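Natterin-like protein (Lethenteron camtschaticum, PDB 6IUL) probably acts as a cytotoxic pore-forming immune protein, coupling a jacalin-like lectin domain, likely for glycan recognition, to an aerolysin-type pore-forming module. Local coordinates at residues A[10-21]-A[127-138]; A[81-92]-A[103-111]. All coordinates share one frame; numbering follows the deposited sequence.

Both contacts belong to the jacalin-like lectin domain at the N-terminal end of this elongated chain. Contact 1 opens early, at 10-21, and closes more than a hundred residues later at 127-138, so the last strands of the domain come back to pair with its first ones. Contact 2 lies wholly within that long loop: 81-92 and 103-111 are joined by ten residues, the far end of the hairpin made by strands 89-96 and 101-105. The two do not cross; their centres are about 14 Å apart and they touch directly. Asp134 OD2 of contact 1 makes a salt bridge of 2.8 Å with Arg88 NE of contact 2, and Leu89 packs its CD1 against the backbone of Ile11.

Contact 1: residues A[10-21]-A[127-138]; sequences IIGGQGGNAFSF and VQGRGGSDIDSM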
# COMPACT_ATOMS: atom_id res chain seq x y z
N ILE A 10 -4.49 0.30 -41.09
CA ILE A 10 -5.08 1.49 -41.75
C ILE A 10 -6.20 1.09 -42.71
O ILE A 10 -6.05 0.19 -43.52
CB ILE A 10 -4.01 2.26 -42.50
CG1 ILE A 10 -2.95 2.75 -41.50
CG2 ILE A 10 -4.61 3.42 -43.29
CD1 ILE A 10 -1.78 3.46 -42.18
N ILE A 11 -7.34 1.75 -42.59
CA ILE A 11 -8.50 1.51 -43.46
C ILE A 11 -8.89 2.79 -44.21
O ILE A 11 -8.86 3.89 -43.64
CB ILE A 11 -9.69 1.00 -42.65
CG1 ILE A 11 -9.46 -0.46 -42.27
CG2 ILE A 11 -11.01 1.10 -43.44
CD1 ILE A 11 -9.23 -1.44 -43.42
N GLY A 12 -9.25 2.65 -45.48
CA GLY A 12 -9.69 3.78 -46.29
C GLY A 12 -9.24 3.77 -47.75
O GLY A 12 -9.11 2.71 -48.34
N GLY A 13 -9.00 4.96 -48.31
CA GLY A 13 -8.51 5.09 -49.68
C GLY A 13 -7.01 5.30 -49.80
O GLY A 13 -6.28 5.11 -48.84
N GLN A 14 -6.57 5.78 -50.97
CA GLN A 14 -5.14 5.93 -51.32
C GLN A 14 -4.67 7.35 -51.40
O GLN A 14 -3.46 7.60 -51.46
CB GLN A 14 -4.85 5.26 -52.68
CG GLN A 14 -5.57 3.95 -52.88
CD GLN A 14 -4.90 2.83 -52.14
OE1 GLN A 14 -4.89 2.73 -50.89
NE2 GLN A 14 -4.31 1.95 -52.92
N GLY A 15 -5.61 8.30 -51.43
CA GLY A 15 -5.26 9.73 -51.59
C GLY A 15 -4.84 10.34 -50.28
O GLY A 15 -4.79 9.64 -49.24
N GLY A 16 -4.55 11.65 -50.31
CA GLY A 16 -4.18 12.44 -49.16
C GLY A 16 -2.73 12.36 -48.81
O GLY A 16 -2.02 11.55 -49.39
N ASN A 17 -2.30 13.17 -47.84
CA ASN A 17 -0.94 13.22 -47.37
C ASN A 17 -0.80 12.45 -46.06
O ASN A 17 -1.69 12.52 -45.18
CB ASN A 17 -0.55 14.68 -47.10
CG ASN A 17 -0.59 15.52 -48.36
OD1 ASN A 17 -0.30 15.02 -49.44
ND2 ASN A 17 -0.94 16.78 -48.23
N ALA A 18 0.33 11.77 -45.92
CA ALA A 18 0.64 10.98 -44.73
C ALA A 18 0.70 11.83 -43.49
O ALA A 18 1.22 12.93 -43.50
CB ALA A 18 1.96 10.19 -44.91
N PHE A 19 0.13 11.30 -42.40
CA PHE A 19 0.33 11.85 -41.05
C PHE A 19 0.55 10.76 -40.07
O PHE A 19 0.12 9.61 -40.29
CB PHE A 19 -0.86 12.74 -40.64
CG PHE A 19 -2.20 12.01 -40.56
CD1 PHE A 19 -2.56 11.34 -39.42
CD2 PHE A 19 -3.08 12.00 -41.63
CE1 PHE A 19 -3.76 10.67 -39.33
CE2 PHE A 19 -4.27 11.33 -41.58
CZ PHE A 19 -4.64 10.68 -40.40
N SER A 20 1.24 11.09 -38.99
CA SER A 20 1.43 10.20 -37.86
C SER A 20 1.48 10.99 -36.57
O SER A 20 2.25 11.90 -36.47
CB SER A 20 2.73 9.39 -38.01
OG SER A 20 2.79 8.30 -37.08
N PHE A 21 0.65 10.63 -35.60
CA PHE A 21 0.60 11.31 -34.33
C PHE A 21 0.72 10.18 -33.32
O PHE A 21 -0.24 9.39 -33.11
CB PHE A 21 -0.74 12.07 -34.18
CG PHE A 21 -0.88 12.84 -32.90
CD1 PHE A 21 0.03 13.81 -32.59
CD2 PHE A 21 -1.91 12.58 -32.02
CE1 PHE A 21 -0.07 14.51 -31.42
CE2 PHE A 21 -2.02 13.28 -30.84
CZ PHE A 21 -1.13 14.26 -30.55
N VAL A 127 -2.61 7.88 -33.75
CA VAL A 127 -3.17 7.53 -35.07
C VAL A 127 -2.20 7.74 -36.20
O VAL A 127 -1.24 8.46 -36.05
CB VAL A 127 -4.42 8.36 -35.40
CG1 VAL A 127 -5.52 8.08 -34.39
CG2 VAL A 127 -4.07 9.85 -35.43
N GLN A 128 -2.48 7.11 -37.33
CA GLN A 128 -1.63 7.26 -38.48
C GLN A 128 -2.46 7.01 -39.70
O GLN A 128 -3.33 6.12 -39.71
CB GLN A 128 -0.46 6.25 -38.44
CG GLN A 128 0.56 6.40 -39.57
CD GLN A 128 1.89 5.68 -39.26
OE1 GLN A 128 2.46 5.86 -38.18
NE2 GLN A 128 2.35 4.85 -40.19
N GLY A 129 -2.23 7.78 -40.75
CA GLY A 129 -2.98 7.59 -41.97
C GLY A 129 -2.68 8.62 -43.04
O GLY A 129 -1.55 9.10 -43.16
N ARG A 130 -3.70 8.92 -43.85
CA ARG A 130 -3.56 9.95 -44.89
C ARG A 130 -4.80 10.82 -44.92
O ARG A 130 -5.93 10.31 -44.83
CB ARG A 130 -3.33 9.32 -46.27
CG ARG A 130 -2.00 8.64 -46.46
CD ARG A 130 -1.92 7.98 -47.83
NE ARG A 130 -0.56 7.48 -48.06
CZ ARG A 130 0.51 8.28 -48.30
NH1 ARG A 130 1.71 7.74 -48.50
NH2 ARG A 130 0.38 9.63 -48.36
N GLY A 131 -4.59 12.12 -45.03
CA GLY A 131 -5.66 13.09 -45.00
C GLY A 131 -5.40 14.28 -45.92
O GLY A 131 -4.25 14.63 -46.23
N GLY A 132 -6.50 14.88 -46.37
CA GLY A 132 -6.43 16.11 -47.18
C GLY A 132 -7.51 17.03 -46.67
O GLY A 132 -7.43 17.53 -45.56
N SER A 133 -8.54 17.20 -47.48
CA SER A 133 -9.74 17.88 -47.02
C SER A 133 -10.44 16.99 -46.00
O SER A 133 -10.96 17.48 -45.00
CB SER A 133 -10.69 18.17 -48.19
OG SER A 133 -10.15 19.21 -48.97
N ASP A 134 -10.40 15.68 -46.25
CA ASP A 134 -11.01 14.69 -45.40
C ASP A 134 -9.96 13.71 -44.83
O ASP A 134 -8.75 13.86 -45.08
CB ASP A 134 -12.05 13.89 -46.18
CG ASP A 134 -13.04 14.74 -46.93
OD1 ASP A 134 -13.35 15.87 -46.49
OD2 ASP A 134 -13.51 14.23 -47.98
N ILE A 135 -10.43 12.69 -44.09
CA ILE A 135 -9.59 11.57 -43.75
C ILE A 135 -9.68 10.47 -44.82
O ILE A 135 -10.62 9.67 -44.86
CB ILE A 135 -9.95 11.00 -42.37
CG1 ILE A 135 -9.92 12.10 -41.28
CG2 ILE A 135 -9.04 9.85 -42.03
CD1 ILE A 135 -8.59 12.77 -41.10
N ASP A 136 -8.71 10.46 -45.71
CA ASP A 136 -8.64 9.44 -46.76
C ASP A 136 -8.45 8.04 -46.22
O ASP A 136 -9.05 7.08 -46.69
CB ASP A 136 -7.49 9.78 -47.71
CG ASP A 136 -7.73 11.06 -48.50
OD1 ASP A 136 -7.37 12.14 -47.95
OD2 ASP A 136 -8.26 10.95 -49.65
N SER A 137 -7.58 7.92 -45.22
CA SER A 137 -7.39 6.66 -44.53
C SER A 137 -6.84 6.89 -43.14
O SER A 137 -6.18 7.88 -42.86
CB SER A 137 -6.48 5.75 -45.37
OG SER A 137 -5.22 6.35 -45.51
N MET A 138 -7.14 5.98 -42.23
CA MET A 138 -6.57 6.08 -40.88
C MET A 138 -6.59 4.75 -40.17
O MET A 138 -7.45 3.89 -40.47
CB MET A 138 -7.32 7.09 -40.04
CG MET A 138 -6.50 7.67 -38.90
SD MET A 138 -7.44 8.74 -37.80
CE MET A 138 -7.49 10.27 -38.67
O HOH W 1 1.98 11.67 -48.13
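The ring of Phe19 lies flat on the glycine-rich backbone of 127-131: Gly129 CA sits 4.0 Å from its centroid, over the face, while Gly131 N meets its edge. Its first torsion (chi1 62°) wedges CG between backbone N and carbonyl carbon, folding the ring back over the neighbouring strand. Met138 crosses the ring at about a right angle; its CE comes within 3.4 Å of Phe19 CZ and its sulfur stands at the ring edge, a Met-aromatic contact. Val127 CG2 closes more of the edge.

On the face opposite Phe19, Ser20 OG bonds Gln128 OE1 at 2.7 Å, approaching from above the amide plane. Arg130, extended as far as NE, runs past Ala18, whose CB lies over a guanidinium face. Its NH2 reaches Gly16 O at 3.2 Å; a water accepts from it and Ala18 N.

Behind stand two antiparallel ladders, 17-21 with 127-131 and 11-12 with 137-138, pairing first strands with last to close the jacalin-like beta-prism. Between them, Gly13 N bonds Asp136 O at 2.7 Å, and the Asp136 side chain packs on the backbone of Gly15 and Gly16. Asp136 and Ser137 both face Arg130 in a classic beta bulge. Gly132 to Asp136 is consistent with the Gly-X-X-X-Asp sugar-binding loop of jacalin-like lectins.

Further out, Phe57 of strand 54-58 stacks on Phe19, and Val45 of strand 42-49 and Leu89 of strand 89-96 pack against Met138.

Contact 2: residues A[81-92]-A[103-111]; sequences WGNGAGTRLGAI and FAKMTDWGL
Phe103 starts the contact by turning a ring edge to the backbone of Ile92: CD1 lies 3.4 Å from Ile92 O, in the plane of the ring. With CG anti to the backbone N (chi1 -169°), the ring also reaches Trp81, and CE1 comes within 4.1 Å of Trp81 CZ3. The two side chains cross at about a right angle, but their ring planes are inclined by only 42°. Outside the pair, Lys93 makes a cation-pi contact with Phe103.

Ala104 forms the hydrogen-bonded pair with Ile92, through two nearly straight bonds of 2.9 Å, Ile92 N to Ala104 O and Ala104 N to Ile92 O. At Lys105, the non-hydrogen-bonded partner of Ala91, the CB atoms of the two residues meet at 3.7 Å. Met106 N then donates to Gly90 O at 3.0 Å. The Met106 side chain runs past the carbonyl of Gly90 and bends at the sulfur, placing SD 3.6 Å from Asn83 CB and CE beside Asn83 O.

After the turn, the poorly ordered Trp109 lies alongside Asn83, pointing the same way. Asn83 O approaches the indole edge in plane, 3.1 Å from Trp109 CE3, and Ala85 CB touches CZ3. The loop presenting these atoms is braced from within: Asn83 OD1 accepts from Thr87 N, and Asn83 ND2 donates to Thr87 OG1 and to Trp40 O.

Leu111 returns to Trp81, with CD1 4.1 Å above the centre of the five-membered ring in a CH-pi contact, while CD2 packs on Ala91 CB.

Gly90 and Ala91 both face Trp81, and both donate to its carbonyl oxygen: a classic beta bulge. The bulge lies where strand 89-96 pairs with strand 75-82; the other edge of strand 89-96 carries strand 101-105, the outermost strand of one of the four-stranded antiparallel sheets of the jacalin-like beta-prism.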
# COMPACT_ATOMS: atom_id res chain seq x y z
N TRP A 81 -14.55 1.24 -41.03
CA TRP A 81 -15.25 1.05 -42.30
C TRP A 81 -14.75 2.05 -43.32
O TRP A 81 -14.43 3.22 -43.00
CB TRP A 81 -16.72 1.32 -42.15
CG TRP A 81 -17.54 0.31 -41.47
CD1 TRP A 81 -18.36 -0.59 -42.05
CD2 TRP A 81 -17.71 0.16 -40.05
NE1 TRP A 81 -19.01 -1.34 -41.07
CE2 TRP A 81 -18.64 -0.88 -39.84
CE3 TRP A 81 -17.14 0.78 -38.94
CZ2 TRP A 81 -19.00 -1.32 -38.60
CZ3 TRP A 81 -17.50 0.37 -37.71
CH2 TRP A 81 -18.46 -0.68 -37.54
N GLY A 82 -14.68 1.58 -44.57
CA GLY A 82 -14.53 2.44 -45.74
C GLY A 82 -15.83 3.17 -46.05
O GLY A 82 -16.89 2.85 -45.50
N ASN A 83 -15.76 4.14 -46.96
CA ASN A 83 -16.96 4.95 -47.27
C ASN A 83 -17.86 4.34 -48.32
O ASN A 83 -18.89 4.92 -48.69
CB ASN A 83 -16.61 6.38 -47.67
CG ASN A 83 -15.90 6.45 -48.99
OD1 ASN A 83 -15.40 5.44 -49.47
ND2 ASN A 83 -15.85 7.65 -49.59
N GLY A 84 -17.51 3.17 -48.84
CA GLY A 84 -18.43 2.60 -49.85
C GLY A 84 -17.98 2.73 -51.31
O GLY A 84 -18.11 1.80 -52.06
N ALA A 85 -17.44 3.88 -51.71
CA ALA A 85 -16.63 3.92 -52.92
C ALA A 85 -15.25 3.34 -52.66
O ALA A 85 -14.49 3.14 -53.56
CB ALA A 85 -16.50 5.35 -53.43
N GLY A 86 -14.89 3.14 -51.40
CA GLY A 86 -13.54 2.74 -51.02
C GLY A 86 -12.50 3.83 -51.17
O GLY A 86 -11.32 3.52 -51.32
N THR A 87 -12.89 5.10 -51.11
CA THR A 87 -11.95 6.23 -51.32
C THR A 87 -11.65 7.04 -50.06
O THR A 87 -10.74 7.88 -50.03
CB THR A 87 -12.57 7.20 -52.36
OG1 THR A 87 -13.90 7.59 -51.96
CG2 THR A 87 -12.70 6.50 -53.72
N ARG A 88 -12.43 6.83 -49.00
CA ARG A 88 -12.19 7.51 -47.70
C ARG A 88 -12.51 6.60 -46.55
O ARG A 88 -13.18 5.57 -46.70
CB ARG A 88 -13.06 8.81 -47.65
CG ARG A 88 -12.29 9.91 -48.40
CD ARG A 88 -13.10 11.07 -48.77
NE ARG A 88 -12.29 12.10 -49.37
CZ ARG A 88 -11.89 12.10 -50.65
NH1 ARG A 88 -12.13 11.09 -51.44
NH2 ARG A 88 -11.20 13.11 -51.12
N LEU A 89 -12.06 6.99 -45.36
CA LEU A 89 -12.51 6.36 -44.14
C LEU A 89 -13.99 6.71 -43.99
O LEU A 89 -14.37 7.86 -44.19
CB LEU A 89 -11.71 6.87 -42.92
CG LEU A 89 -12.13 6.33 -41.56
CD1 LEU A 89 -11.90 4.81 -41.46
CD2 LEU A 89 -11.37 7.04 -40.45
N GLY A 90 -14.80 5.73 -43.61
CA GLY A 90 -16.25 5.92 -43.56
C GLY A 90 -16.81 5.97 -42.15
O GLY A 90 -17.83 6.58 -41.88
N ALA A 91 -16.17 5.24 -41.24
CA ALA A 91 -16.66 5.15 -39.88
C ALA A 91 -15.61 4.58 -38.94
O ALA A 91 -14.76 3.82 -39.34
CB ALA A 91 -17.90 4.26 -39.85
N ILE A 92 -15.76 4.95 -37.67
CA ILE A 92 -14.97 4.42 -36.57
C ILE A 92 -15.93 4.00 -35.45
O ILE A 92 -16.82 4.74 -35.05
CB ILE A 92 -14.09 5.53 -35.98
CG1 ILE A 92 -13.11 6.05 -37.03
CG2 ILE A 92 -13.33 5.03 -34.74
CD1 ILE A 92 -12.51 7.39 -36.68
N PHE A 103 -19.07 5.82 -31.55
CA PHE A 103 -19.41 5.45 -32.92
C PHE A 103 -19.62 6.69 -33.74
O PHE A 103 -20.52 7.47 -33.46
CB PHE A 103 -20.71 4.62 -32.94
CG PHE A 103 -21.02 3.96 -34.28
CD1 PHE A 103 -20.02 3.72 -35.23
CD2 PHE A 103 -22.30 3.52 -34.57
CE1 PHE A 103 -20.31 3.12 -36.42
CE2 PHE A 103 -22.60 2.87 -35.77
CZ PHE A 103 -21.60 2.67 -36.69
N ALA A 104 -18.76 6.91 -34.72
CA ALA A 104 -18.89 8.06 -35.58
C ALA A 104 -18.82 7.61 -37.05
O ALA A 104 -17.87 6.93 -37.45
CB ALA A 104 -17.78 9.06 -35.26
N LYS A 105 -19.83 7.97 -37.83
CA LYS A 105 -19.96 7.52 -39.21
C LYS A 105 -20.50 8.61 -40.16
O LYS A 105 -21.23 9.52 -39.74
CB LYS A 105 -20.89 6.30 -39.26
CG LYS A 105 -22.30 6.61 -38.80
CD LYS A 105 -23.29 5.49 -39.04
CE LYS A 105 -24.57 5.80 -38.24
NZ LYS A 105 -25.78 5.23 -38.88
N MET A 106 -20.08 8.54 -41.43
CA MET A 106 -20.82 9.08 -42.57
C MET A 106 -22.35 9.10 -42.56
O MET A 106 -22.98 8.08 -42.58
CB MET A 106 -20.76 8.11 -43.75
CG MET A 106 -19.47 8.05 -44.45
SD MET A 106 -19.65 6.90 -45.83
CE MET A 106 -20.46 5.45 -45.25
N THR A 107 -22.93 10.28 -42.65
CA THR A 107 -24.35 10.51 -42.44
C THR A 107 -25.21 10.03 -43.61
O THR A 107 -26.33 9.66 -43.40
CB THR A 107 -24.66 12.03 -42.25
OG1 THR A 107 -24.22 12.76 -43.41
CG2 THR A 107 -23.94 12.55 -40.97
N ASP A 108 -24.68 10.03 -44.82
CA ASP A 108 -25.50 9.70 -46.02
C ASP A 108 -25.26 8.28 -46.58
O ASP A 108 -26.12 7.46 -46.52
CB ASP A 108 -25.29 10.75 -47.11
CG ASP A 108 -25.63 12.17 -46.62
OD1 ASP A 108 -26.36 12.30 -45.62
OD2 ASP A 108 -25.13 13.16 -47.21
N TRP A 109 -24.09 8.00 -47.14
CA TRP A 109 -23.84 6.65 -47.66
C TRP A 109 -24.00 5.63 -46.50
O TRP A 109 -23.94 5.93 -45.31
CB TRP A 109 -22.50 6.59 -48.40
CG TRP A 109 -22.38 7.57 -49.59
CD1 TRP A 109 -23.32 8.45 -50.01
CD2 TRP A 109 -21.23 7.77 -50.47
NE1 TRP A 109 -22.86 9.19 -51.08
CE2 TRP A 109 -21.58 8.78 -51.40
CE3 TRP A 109 -19.95 7.17 -50.57
CZ2 TRP A 109 -20.69 9.24 -52.42
CZ3 TRP A 109 -19.06 7.62 -51.60
CH2 TRP A 109 -19.45 8.65 -52.50
N GLY A 110 -24.25 4.38 -46.83
CA GLY A 110 -24.52 3.36 -45.79
C GLY A 110 -23.36 2.39 -45.64
O GLY A 110 -22.60 2.12 -46.58
N LEU A 111 -23.25 1.81 -44.46
CA LEU A 111 -22.00 1.04 -44.11
C LEU A 111 -22.00 -0.37 -44.67
O LEU A 111 -22.95 -1.09 -44.49
CB LEU A 111 -21.78 0.98 -42.59
CG LEU A 111 -21.52 2.35 -41.94
CD1 LEU A 111 -21.44 2.13 -40.44
CD2 LEU A 111 -20.30 3.04 -42.48